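Lactate racemase (Thermoanaerobacterium thermosaccharolyticum, PDB 2YJG) catalyses the interconversion of D- and L-lactate as a homodimer that depends on a covalently attached nickel-pincer nucleotide cofactor. Local coordinates at residues Pro173-Phe179 and Ala210-Leu215. Residues are numbered along the deposited sequence; the frame is centred on the assembly and turned at random.
Sequences PHFFAGF and ARTGVL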
ATOM      1  N   PRO A 173     -29.190  -1.129 -10.000  1.00 10.67           N
ATOM      2  CA  PRO A 173     -30.343  -1.662  -9.312  1.00 11.71           C
ATOM      3  C   PRO A 173     -29.903  -2.643  -8.259  1.00 12.04           C
ATOM      4  O   PRO A 173     -28.844  -3.234  -8.394  1.00 12.33           O
ATOM      5  CB  PRO A 173     -31.077  -2.413 -10.426  1.00 11.84           C
ATOM      6  CG  PRO A 173     -30.669  -1.684 -11.688  1.00 12.91           C
ATOM      7  CD  PRO A 173     -29.268  -1.357 -11.449  1.00 12.44           C
ATOM      8  N   HIS A 174     -30.721  -2.846  -7.251  1.00 11.20           N
ATOM      9  CA  HIS A 174     -30.440  -3.867  -6.219  1.00 10.81           C
ATOM     10  C   HIS A 174     -31.732  -4.554  -5.846  1.00 11.10           C
ATOM     11  O   HIS A 174     -32.772  -3.882  -5.547  1.00  9.82           O
ATOM     12  CB  HIS A 174     -29.739  -3.225  -5.018  1.00 11.38           C
ATOM     13  CG  HIS A 174     -29.475  -4.189  -3.916  1.00 13.24           C
ATOM     14  ND1 HIS A 174     -28.222  -4.690  -3.610  1.00 20.25           N
ATOM     15  CD2 HIS A 174     -30.337  -4.770  -3.052  1.00  4.85           C
ATOM     16  CE1 HIS A 174     -28.342  -5.541  -2.591  1.00 11.80           C
ATOM     17  NE2 HIS A 174     -29.614  -5.600  -2.247  1.00 17.43           N
ATOM     18  N   PHE A 175     -31.698  -5.876  -5.828  1.00 10.51           N
ATOM     19  CA  PHE A 175     -32.908  -6.668  -5.779  1.00 10.06           C
ATOM     20  C   PHE A 175     -33.730  -6.619  -4.472  1.00 11.66           C
ATOM     21  O   PHE A 175     -34.878  -7.110  -4.454  1.00 12.78           O
ATOM     22  CB  PHE A 175     -32.653  -8.096  -6.202  1.00 10.85           C
ATOM     23  CG  PHE A 175     -31.861  -8.966  -5.217  1.00  9.12           C
ATOM     24  CD1 PHE A 175     -30.784  -8.460  -4.490  1.00 14.53           C
ATOM     25  CD2 PHE A 175     -32.167 -10.307  -5.094  1.00 13.63           C
ATOM     26  CE1 PHE A 175     -30.103  -9.264  -3.649  1.00 15.69           C
ATOM     27  CE2 PHE A 175     -31.444 -11.138  -4.245  1.00 15.26           C
ATOM     28  CZ  PHE A 175     -30.369 -10.574  -3.550  1.00 14.68           C
ATOM     29  N   PHE A 176     -33.167  -6.085  -3.392  1.00 12.20           N
ATOM     30  CA  PHE A 176     -34.035  -5.761  -2.225  1.00 12.40           C
ATOM     31  C   PHE A 176     -33.862  -4.385  -1.601  1.00 11.91           C
ATOM     32  O   PHE A 176     -34.758  -3.961  -0.927  1.00 12.11           O
ATOM     33  CB  PHE A 176     -33.994  -6.863  -1.134  1.00 12.19           C
ATOM     34  CG  PHE A 176     -32.645  -7.163  -0.590  1.00 12.93           C
ATOM     35  CD1 PHE A 176     -32.132  -6.412   0.455  1.00 15.16           C
ATOM     36  CD2 PHE A 176     -31.919  -8.270  -1.046  1.00 14.03           C
ATOM     37  CE1 PHE A 176     -30.890  -6.698   1.018  1.00 18.55           C
ATOM     38  CE2 PHE A 176     -30.675  -8.584  -0.492  1.00 16.81           C
ATOM     39  CZ  PHE A 176     -30.145  -7.805   0.530  1.00 17.71           C
ATOM     40  N   ALA A 177     -32.727  -3.718  -1.775  1.00  9.95           N
ATOM     41  CA  ALA A 177     -32.559  -2.335  -1.356  1.00 10.79           C
ATOM     42  C   ALA A 177     -32.961  -1.315  -2.426  1.00 12.10           C
ATOM     43  O   ALA A 177     -32.843  -0.125  -2.209  1.00 12.70           O
ATOM     44  CB  ALA A 177     -31.088  -2.069  -0.951  1.00  9.99           C
ATOM     45  N   GLY A 178     -33.415  -1.791  -3.585  1.00 12.50           N
ATOM     46  CA  GLY A 178     -33.910  -0.913  -4.658  1.00 11.36           C
ATOM     47  C   GLY A 178     -32.800  -0.496  -5.570  1.00 11.79           C
ATOM     48  O   GLY A 178     -32.788  -0.823  -6.773  1.00 10.92           O
ATOM     49  N   PHE A 179     -31.860   0.257  -4.998  1.00 11.85           N
ATOM     50  CA  PHE A 179     -30.630   0.628  -5.693  1.00 12.01           C
ATOM     51  C   PHE A 179     -29.460   0.576  -4.740  1.00 11.53           C
ATOM     52  O   PHE A 179     -29.633   0.669  -3.541  1.00 11.66           O
ATOM     53  CB  PHE A 179     -30.719   2.069  -6.261  1.00 12.87           C
ATOM     54  CG  PHE A 179     -31.807   2.264  -7.250  1.00  8.48           C
ATOM     55  CD1 PHE A 179     -33.094   2.554  -6.866  1.00 11.86           C
ATOM     56  CD2 PHE A 179     -31.509   2.259  -8.586  1.00 10.07           C
ATOM     57  CE1 PHE A 179     -34.119   2.722  -7.830  1.00 13.10           C
ATOM     58  CE2 PHE A 179     -32.482   2.436  -9.571  1.00 12.57           C
ATOM     59  CZ  PHE A 179     -33.815   2.680  -9.191  1.00 11.09           C
ATOM     60  N   ALA A 210     -39.553  -4.394  -0.728  1.00  9.94           N
ATOM     61  CA  ALA A 210     -38.142  -4.729  -0.694  1.00  9.44           C
ATOM     62  C   ALA A 210     -37.826  -5.462  -2.003  1.00  9.69           C
ATOM     63  O   ALA A 210     -37.782  -6.696  -2.053  1.00  9.96           O
ATOM     64  CB  ALA A 210     -37.855  -5.631   0.571  1.00  8.08           C
ATOM     65  N   ARG A 211     -37.759  -4.686  -3.084  1.00 11.33           N
ATOM     66  CA  ARG A 211     -37.665  -5.225  -4.446  1.00 10.00           C
ATOM     67  C   ARG A 211     -36.772  -4.334  -5.327  1.00 12.23           C
ATOM     68  O   ARG A 211     -36.506  -3.165  -5.015  1.00  9.55           O
ATOM     69  CB  ARG A 211     -39.036  -5.255  -5.100  1.00 11.60           C
ATOM     70  CG  ARG A 211     -40.001  -6.283  -4.527  1.00 12.61           C
ATOM     71  CD  ARG A 211     -39.580  -7.651  -4.569  1.00 15.73           C
ATOM     72  NE  ARG A 211     -40.728  -8.425  -4.084  1.00 15.30           N
ATOM     73  CZ  ARG A 211     -41.019  -8.592  -2.799  1.00 16.53           C
ATOM     74  NH1 ARG A 211     -40.175  -8.160  -1.849  1.00 11.00           N
ATOM     75  NH2 ARG A 211     -42.130  -9.272  -2.480  1.00 19.08           N
ATOM     76  N   THR A 212     -36.356  -4.900  -6.450  1.00 11.34           N
ATOM     77  CA  THR A 212     -35.491  -4.155  -7.402  1.00 10.46           C
ATOM     78  C   THR A 212     -36.108  -2.849  -7.834  1.00 10.39           C
ATOM     79  O   THR A 212     -37.246  -2.811  -8.267  1.00 10.29           O
ATOM     80  CB  THR A 212     -35.288  -4.998  -8.613  1.00  9.85           C
ATOM     81  OG1 THR A 212     -34.991  -6.329  -8.186  1.00  8.48           O
ATOM     82  CG2 THR A 212     -34.124  -4.522  -9.444  1.00 11.76           C
ATOM     83  N   GLY A 213     -35.300  -1.794  -7.733  1.00 11.29           N
ATOM     84  CA  GLY A 213     -35.668  -0.476  -8.140  1.00 12.52           C
ATOM     85  C   GLY A 213     -36.754   0.238  -7.352  1.00 12.72           C
ATOM     86  O   GLY A 213     -37.269   1.282  -7.809  1.00 12.71           O
ATOM     87  N   VAL A 214     -37.111  -0.315  -6.206  1.00 12.02           N
ATOM     88  CA  VAL A 214     -38.090   0.268  -5.273  1.00 12.23           C
ATOM     89  C   VAL A 214     -37.462   0.853  -4.013  1.00 12.25           C
ATOM     90  O   VAL A 214     -36.771   0.140  -3.242  1.00 12.73           O
ATOM     91  CB  VAL A 214     -39.150  -0.811  -4.865  1.00 13.40           C
ATOM     92  CG1 VAL A 214     -40.166  -0.147  -3.920  1.00  9.99           C
ATOM     93  CG2 VAL A 214     -39.819  -1.377  -6.114  1.00 12.46           C
ATOM     94  N   LEU A 215     -37.660   2.166  -3.813  1.00 12.45           N
ATOM     95  CA  LEU A 215     -37.181   2.877  -2.662  1.00 12.77           C
ATOM     96  C   LEU A 215     -38.353   3.311  -1.764  1.00 14.05           C
ATOM     97  O   LEU A 215     -38.299   3.158  -0.572  1.00 14.38           O
ATOM     98  CB  LEU A 215     -36.434   4.119  -3.130  1.00 13.45           C
ATOM     99  CG  LEU A 215     -35.138   3.902  -3.952  1.00 10.95           C
ATOM    100  CD1 LEU A 215     -34.406   5.200  -4.345  1.00 11.77           C
ATOM    101  CD2 LEU A 215     -34.159   3.019  -3.192  1.00 13.40           C
TER
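A tight hairpin, 173-179, lies with its backbone against the type II turn R211-V214, and most of the closest approaches involve main-chain atoms. One conventional hydrogen bond crosses, from G213 N to G178 O (2.9 Å); G178 O also accepts H174 N (2.9 Å) within the hairpin. CA-H...O contacts do much of the rest: T212 CA lies 3.3 Å from H174 O and R211 CA 3.4 Å from F175 O. Such closeness requires little bulk at G178, where a CB would clash with V214 O and L215 CD2; its positive phi also suits glycine, as does that of G213 in the turn.

The side chains mostly leave the interface. F175 and F176, both p, have CA-to-CB bonds directed away from the turn, yet F175 CB stays 3.5 Å from T212 OG1. The CA-to-CB bond of H174 (chi1 t) is also directed away; H174 is a probable proton donor/acceptor in racemization, and its imidazole lies near K184, the likely site of cofactor attachment. R211 (m, m, t) folds back so that NH1 bonds A210 O at 2.8 Å. F179 (m) and L215 (m, t) start out sideways but their ends come nearer, with F179 CD1 3.8 Å from L215 CG at the ring edge; separately, P173 CB meets T212 CG2 at 3.8 Å.

Helix 257-270 packs on P173, F179 and L215, and helix 219-230 on F176, A177, A210 and L215. The F176 ring meets those of H200, a probable nickel ligand, and W358, while helix 357-369 also receives F175, so that hairpin and turn sit among these three helices, beside the probable cofactor site.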